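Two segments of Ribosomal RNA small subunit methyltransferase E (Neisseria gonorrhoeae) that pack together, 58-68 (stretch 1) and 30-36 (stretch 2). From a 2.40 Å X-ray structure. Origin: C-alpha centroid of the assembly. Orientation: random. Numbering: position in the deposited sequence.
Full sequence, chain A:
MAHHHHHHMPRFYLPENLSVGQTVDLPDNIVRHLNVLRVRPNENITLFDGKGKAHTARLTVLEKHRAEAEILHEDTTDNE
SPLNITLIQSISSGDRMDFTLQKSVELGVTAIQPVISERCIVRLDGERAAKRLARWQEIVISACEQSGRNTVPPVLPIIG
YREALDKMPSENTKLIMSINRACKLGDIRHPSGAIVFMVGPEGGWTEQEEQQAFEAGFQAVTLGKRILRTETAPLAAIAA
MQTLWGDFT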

# COMPACT_ATOMS: atom_id res chain seq x y z
N ARG A 58 14.40 -11.79 -20.65
CA ARG A 58 13.89 -12.16 -21.96
C ARG A 58 12.99 -13.38 -21.80
O ARG A 58 13.42 -14.41 -21.26
CB ARG A 58 15.03 -12.45 -22.94
CG ARG A 58 14.59 -12.89 -24.34
CD ARG A 58 15.77 -13.10 -25.30
NE ARG A 58 16.78 -14.02 -24.76
CZ ARG A 58 18.01 -13.65 -24.40
NH1 ARG A 58 18.86 -14.54 -23.90
NH2 ARG A 58 18.38 -12.38 -24.54
N LEU A 59 11.73 -13.27 -22.25
CA LEU A 59 10.77 -14.37 -22.15
C LEU A 59 11.18 -15.50 -23.09
O LEU A 59 11.13 -15.34 -24.31
CB LEU A 59 9.37 -13.88 -22.50
CG LEU A 59 8.23 -14.89 -22.30
CD1 LEU A 59 8.29 -15.48 -20.90
CD2 LEU A 59 6.86 -14.28 -22.59
N THR A 60 11.60 -16.63 -22.52
CA THR A 60 12.07 -17.78 -23.30
C THR A 60 10.93 -18.69 -23.74
O THR A 60 10.72 -18.88 -24.95
CB THR A 60 13.12 -18.55 -22.49
OG1 THR A 60 14.34 -17.79 -22.45
CG2 THR A 60 13.41 -19.91 -23.11
N VAL A 61 10.22 -19.30 -22.79
CA VAL A 61 9.10 -20.18 -23.10
C VAL A 61 7.82 -19.62 -22.49
O VAL A 61 7.86 -18.86 -21.51
CB VAL A 61 9.36 -21.62 -22.60
N LEU A 62 6.68 -19.97 -23.09
CA LEU A 62 5.36 -19.68 -22.53
C LEU A 62 4.37 -20.70 -23.07
O LEU A 62 4.13 -20.75 -24.28
CB LEU A 62 4.91 -18.26 -22.86
CG LEU A 62 3.54 -17.83 -22.28
CD1 LEU A 62 3.45 -18.12 -20.79
CD2 LEU A 62 3.25 -16.36 -22.55
N GLU A 63 3.80 -21.51 -22.18
CA GLU A 63 2.80 -22.53 -22.52
C GLU A 63 1.50 -22.23 -21.76
O GLU A 63 1.35 -21.18 -21.14
CB GLU A 63 3.34 -23.93 -22.22
N LYS A 64 0.56 -23.17 -21.81
CA LYS A 64 -0.72 -22.96 -21.13
C LYS A 64 -0.58 -22.99 -19.62
O LYS A 64 -1.38 -22.35 -18.91
CB LYS A 64 -1.74 -24.00 -21.59
N HIS A 65 0.42 -23.70 -19.09
CA HIS A 65 0.58 -23.79 -17.64
C HIS A 65 2.06 -23.86 -17.23
O HIS A 65 2.39 -24.55 -16.26
CB HIS A 65 -0.17 -25.01 -17.08
N ARG A 66 2.94 -23.17 -17.95
CA ARG A 66 4.36 -23.15 -17.65
C ARG A 66 4.98 -21.90 -18.27
O ARG A 66 4.50 -21.40 -19.29
CB ARG A 66 5.06 -24.41 -18.17
N ALA A 67 6.06 -21.40 -17.65
CA ALA A 67 6.75 -20.22 -18.17
C ALA A 67 8.20 -20.18 -17.69
O ALA A 67 8.50 -20.55 -16.55
CB ALA A 67 6.04 -18.93 -17.74
N GLU A 68 9.10 -19.73 -18.59
CA GLU A 68 10.53 -19.62 -18.35
C GLU A 68 11.03 -18.25 -18.80
O GLU A 68 10.47 -17.65 -19.73
CB GLU A 68 11.35 -20.73 -19.10
CG GLU A 68 11.80 -21.94 -18.26
CD GLU A 68 13.05 -22.65 -18.81
OE1 GLU A 68 13.91 -23.03 -17.99
OE2 GLU A 68 13.19 -22.80 -20.04
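Stretch 2, residues 30-36: IVRHLNV

A helix can pack on a β-hairpin largely through a few aliphatic side chains, and the packing of residues 30-36 on residues 58-68 is a compact example. At its centre lies V31, which gives up more surface to the contact than any other residue in the pair. Its CA-to-CB bond points toward the hairpin, and chi1 is t. CG2 of V31 rests 3.6 Å from CB of A67, while CG1 of V31 is 3.6 Å from the backbone N of R66. The two backbones are nearest here, CA of A67 and CA of V31 being 5.8 Å apart.

One helical turn further along, L34 (chi1 m, chi2 t) extends the apolar patch. Its CD1 lies 4.1 Å from CB of A67 and also 4.1 Å from CD1 of L59, so this one methyl touches both arms of the hairpin. L62 completes the cluster: its CD2 packs 3.8 Å from CB of L34, and its CD1 lies 4.4 Å from CG1 of V31. L59 and L62 share the same rotamer, t for chi1 and p for chi2, and the CA-to-CB bonds of both are directed toward the helix.

The backbones set out the arrangement. Residues 30-36 are helical throughout, with N of L34 hydrogen-bonded to O of I30 at 2.8 Å and N of N35 to O of V31 at 3.0 Å, and the CA-to-CB bonds of V31, L34 and N35 are all directed toward the hairpin while that of R32 is directed away. Across from them, the strand 58-62 runs almost perpendicular to the helix, at 96° between N-to-C directions, with the axes 10.4 Å apart at closest approach. The chain then turns back to a second strand that includes A67 and E68. Hydrogen bonds from N of T60 to O of E68 (3.2 Å) and from N of E68 to O of V61 (3.3 Å) join the two arms, and N of E63 reaches O of R66 at 3.0 Å nearer the turn.

Outward from this centre, the turn meets the helix through its backbone. CG1 of V31 lies 4.0 Å from each of O of E63, O of K64 and CA of H65, residues whose CA-to-CB bonds, like that of R66, point away. At the polar edge, N35 borders L62, with its backbone N 4.4 Å from CD2 of that leucine. Among the modelled atoms no hydrogen bond crosses the interface, although several polar side chains at the edge are incomplete; the two stretches bury 311 Å² between them, and the side-chain contacts across it that are modelled are apolar.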

# COMPACT_ATOMS: atom_id res chain seq x y z
N ILE A 30 2.22 -15.90 -12.55
CA ILE A 30 2.83 -15.11 -13.60
C ILE A 30 2.52 -15.72 -14.97
O ILE A 30 2.46 -15.00 -15.97
CB ILE A 30 4.35 -14.98 -13.35
CG1 ILE A 30 4.60 -14.16 -12.08
CG2 ILE A 30 5.07 -14.39 -14.55
CD1 ILE A 30 6.05 -13.81 -11.86
N VAL A 31 2.29 -17.04 -15.01
CA VAL A 31 1.92 -17.71 -16.26
C VAL A 31 0.57 -17.20 -16.76
O VAL A 31 0.43 -16.82 -17.93
CB VAL A 31 1.89 -19.23 -16.06
CG1 VAL A 31 1.41 -19.92 -17.34
CG2 VAL A 31 3.26 -19.74 -15.64
N ARG A 32 -0.44 -17.20 -15.89
CA ARG A 32 -1.75 -16.69 -16.28
C ARG A 32 -1.67 -15.22 -16.66
O ARG A 32 -2.33 -14.77 -17.61
CB ARG A 32 -2.76 -16.89 -15.15
CG ARG A 32 -2.76 -18.27 -14.54
CD ARG A 32 -4.03 -18.48 -13.73
NE ARG A 32 -3.81 -19.30 -12.54
CZ ARG A 32 -3.53 -18.82 -11.34
NH1 ARG A 32 -3.34 -19.65 -10.32
NH2 ARG A 32 -3.43 -17.51 -11.15
N HIS A 33 -0.87 -14.45 -15.92
CA HIS A 33 -0.68 -13.03 -16.19
C HIS A 33 -0.04 -12.82 -17.56
O HIS A 33 -0.47 -11.95 -18.33
CB HIS A 33 0.17 -12.42 -15.07
CG HIS A 33 -0.07 -10.96 -14.81
ND1 HIS A 33 -0.62 -10.11 -15.74
CD2 HIS A 33 0.17 -10.21 -13.71
CE1 HIS A 33 -0.71 -8.89 -15.23
NE2 HIS A 33 -0.23 -8.93 -14.00
N LEU A 34 0.98 -13.60 -17.89
CA LEU A 34 1.62 -13.48 -19.20
C LEU A 34 0.66 -13.82 -20.33
O LEU A 34 0.65 -13.15 -21.36
CB LEU A 34 2.85 -14.39 -19.27
CG LEU A 34 4.07 -13.89 -18.52
CD1 LEU A 34 5.09 -15.00 -18.38
CD2 LEU A 34 4.67 -12.70 -19.25
N ASN A 35 -0.15 -14.87 -20.16
CA ASN A 35 -1.07 -15.27 -21.22
C ASN A 35 -2.16 -14.23 -21.44
O ASN A 35 -2.49 -13.91 -22.58
CB ASN A 35 -1.67 -16.64 -20.92
N VAL A 36 -2.73 -13.69 -20.36
CA VAL A 36 -3.80 -12.70 -20.52
C VAL A 36 -3.28 -11.45 -21.22
O VAL A 36 -3.98 -10.85 -22.05
CB VAL A 36 -4.44 -12.37 -19.16
CG1 VAL A 36 -5.48 -11.27 -19.33
CG2 VAL A 36 -5.09 -13.61 -18.57